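Local coordinates for glutamine amidotransferase domain-containing protein (PDB 1O1Y) that probably acts as a class I glutamine amidotransferase, a type of domain that releases ammonia from glutamine, though its acceptor substrate is not established, at residues Y71-Y76 and L106-G111. Sequence-based numbering, arbitrary orientation. Where two conformers were deposited one is given.
Sequences YEEEKY and LAKVLG
The flat ring of Tyr71 meets the far end of Lys108 obliquely: CD2 of Tyr71 lies 3.8 Å from NZ of Lys108, and CE2 of Tyr71 sits 4.0 Å from CD of Lys108. A second flat group at the contact, the carboxylate of Glu73, was modelled in two conformers; in the one described here it takes the same ammonium from above its plane, with NZ of Lys108 some 40° out of it and 2.9 Å from OE2 of Glu73. This hydrogen bond belongs to a salt bridge, doubtful as a permanent pairing; OE1 of Glu73 is somewhat farther from NZ of Lys108, at 3.3 Å. Lys108 gets there by running almost straight out from its helix, CG anti to the backbone N (chi1 175°) and the rest of the chain extended. Glu73 comes from the opposite direction and, in this conformer, bends at chi2 (109°). The contact lies at the surface of the glutamine amidotransferase domain, where it ties the loop between strand 60-63 and helix 78-92 to the end of helix 102-109. That helix closes in a Schellman motif, with Gly111 at positive phi as its C-prime residue and N of Gly111 bonded to O of Lys108 at 2.9 Å. The ammonium has a second acceptor in Ala70 O, so NZ holds the loop by a backbone carbonyl and, in this conformer, by a carboxylate. Beyond the ring, Tyr71 OH bonds to Val114 N, while Phe83 of helix 78-92 touches the side chains of both Glu73 and Lys108.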
loop_
_atom_site.group_PDB
_atom_site.type_symbol
_atom_site.label_atom_id
_atom_site.label_comp_id
_atom_site.label_asym_id
_atom_site.label_seq_id
_atom_site.Cartn_x
_atom_site.Cartn_y
_atom_site.Cartn_z
ATOM N N TYR A 71 -13.530 -9.646 0.134
ATOM C CA TYR A 71 -14.304 -10.862 0.049
ATOM C C TYR A 71 -14.953 -11.014 -1.314
ATOM O O TYR A 71 -15.856 -11.824 -1.457
ATOM C CB TYR A 71 -15.419 -10.872 1.101
ATOM C CG TYR A 71 -14.863 -10.768 2.503
ATOM C CD1 TYR A 71 -14.944 -9.579 3.213
ATOM C CD2 TYR A 71 -14.207 -11.837 3.079
ATOM C CE1 TYR A 71 -14.405 -9.478 4.497
ATOM C CE2 TYR A 71 -13.670 -11.758 4.388
ATOM C CZ TYR A 71 -13.779 -10.564 5.069
ATOM O OH TYR A 71 -13.264 -10.459 6.304
ATOM N N GLU A 72 -14.530 -10.233 -2.301
ATOM C CA GLU A 72 -15.240 -10.245 -3.588
ATOM C C GLU A 72 -14.548 -11.121 -4.641
ATOM O O GLU A 72 -14.444 -10.745 -5.814
ATOM C CB GLU A 72 -15.418 -8.827 -4.095
ATOM C CG GLU A 72 -16.342 -8.006 -3.211
ATOM C CD GLU A 72 -16.771 -6.703 -3.881
ATOM O OE1 GLU A 72 -17.965 -6.510 -4.006
ATOM O OE2 GLU A 72 -15.914 -5.886 -4.301
ATOM N N GLU A 73 -14.122 -12.317 -4.228
ATOM C CA GLU A 73 -13.454 -13.226 -5.159
ATOM C C GLU A 73 -14.313 -13.723 -6.304
ATOM O O GLU A 73 -13.775 -14.005 -7.371
ATOM C CB GLU A 73 -12.896 -14.471 -4.449
ATOM C CG GLU A 73 -11.734 -14.125 -3.556
ATOM C CD GLU A 73 -12.087 -14.243 -2.087
ATOM O OE1 GLU A 73 -13.151 -13.672 -1.679
ATOM O OE2 GLU A 73 -11.290 -14.920 -1.370
ATOM N N GLU A 74 -15.630 -13.841 -6.121
ATOM C CA GLU A 74 -16.518 -14.284 -7.205
ATOM C C GLU A 74 -16.634 -13.211 -8.281
ATOM O O GLU A 74 -16.596 -13.515 -9.445
ATOM C CB GLU A 74 -17.903 -14.723 -6.680
ATOM C CG GLU A 74 -17.817 -16.142 -6.123
ATOM C CD GLU A 74 -19.108 -16.772 -5.673
ATOM O OE1 GLU A 74 -20.174 -16.099 -5.631
ATOM O OE2 GLU A 74 -19.046 -18.010 -5.404
ATOM N N LYS A 75 -16.746 -11.953 -7.874
ATOM C CA LYS A 75 -16.768 -10.812 -8.802
ATOM C C LYS A 75 -15.425 -10.621 -9.485
ATOM O O LYS A 75 -15.383 -10.294 -10.645
ATOM C CB LYS A 75 -17.069 -9.525 -8.050
ATOM C CG LYS A 75 -18.282 -8.779 -8.402
ATOM C CD LYS A 75 -18.124 -7.340 -7.974
ATOM C CE LYS A 75 -19.399 -6.602 -7.806
ATOM N NZ LYS A 75 -19.140 -5.309 -7.079
ATOM N N TYR A 76 -14.339 -10.805 -8.740
ATOM C CA TYR A 76 -12.964 -10.536 -9.169
ATOM C C TYR A 76 -12.123 -11.806 -8.961
ATOM O O TYR A 76 -11.393 -11.897 -7.984
ATOM C CB TYR A 76 -12.370 -9.356 -8.364
ATOM C CG TYR A 76 -13.230 -8.086 -8.448
ATOM C CD1 TYR A 76 -13.320 -7.359 -9.626
ATOM C CD2 TYR A 76 -13.973 -7.638 -7.361
ATOM C CE1 TYR A 76 -14.116 -6.239 -9.702
ATOM C CE2 TYR A 76 -14.723 -6.514 -7.427
ATOM C CZ TYR A 76 -14.827 -5.828 -8.616
ATOM O OH TYR A 76 -15.609 -4.705 -8.725
ATOM N N LEU A 106 -3.883 -8.597 3.112
ATOM C CA LEU A 106 -2.917 -9.185 4.030
ATOM C C LEU A 106 -3.582 -9.490 5.382
ATOM O O LEU A 106 -3.396 -10.570 5.953
ATOM C CB LEU A 106 -1.710 -8.249 4.239
ATOM C CG LEU A 106 -0.656 -8.722 5.263
ATOM C CD1 LEU A 106 -0.002 -10.038 4.891
ATOM C CD2 LEU A 106 0.421 -7.631 5.456
ATOM N N ALA A 107 -4.331 -8.535 5.918
ATOM C CA ALA A 107 -5.047 -8.739 7.185
ATOM C C ALA A 107 -5.966 -9.951 7.137
ATOM O O ALA A 107 -6.033 -10.737 8.066
ATOM C CB ALA A 107 -5.845 -7.521 7.541
ATOM N N LYS A 108 -6.696 -10.097 6.040
ATOM C CA LYS A 108 -7.570 -11.244 5.842
ATOM C C LYS A 108 -6.802 -12.583 5.864
ATOM O O LYS A 108 -7.234 -13.533 6.482
ATOM C CB LYS A 108 -8.362 -11.083 4.518
ATOM C CG LYS A 108 -9.203 -12.282 4.179
ATOM C CD LYS A 108 -10.022 -12.033 2.892
ATOM C CE LYS A 108 -10.469 -13.348 2.254
ATOM N NZ LYS A 108 -11.334 -13.216 1.020
ATOM N N VAL A 109 -5.685 -12.650 5.152
ATOM C CA VAL A 109 -4.882 -13.866 5.119
ATOM C C VAL A 109 -4.400 -14.228 6.535
ATOM O O VAL A 109 -4.318 -15.418 6.905
ATOM C CB VAL A 109 -3.744 -13.748 4.111
ATOM C CG1 VAL A 109 -2.781 -14.892 4.253
ATOM C CG2 VAL A 109 -4.302 -13.707 2.692
ATOM N N LEU A 110 -4.141 -13.200 7.345
ATOM C CA LEU A 110 -3.673 -13.365 8.728
ATOM C C LEU A 110 -4.859 -13.527 9.695
ATOM O O LEU A 110 -4.701 -13.475 10.927
ATOM C CB LEU A 110 -2.828 -12.151 9.109
ATOM C CG LEU A 110 -1.504 -12.062 8.336
ATOM C CD1 LEU A 110 -0.797 -10.794 8.747
ATOM C CD2 LEU A 110 -0.637 -13.260 8.609
ATOM N N GLY A 111 -6.055 -13.694 9.145
ATOM C CA GLY A 111 -7.188 -14.124 9.938
ATOM C C GLY A 111 -8.132 -13.034 10.439
ATOM O O GLY A 111 -9.082 -13.362 11.131
#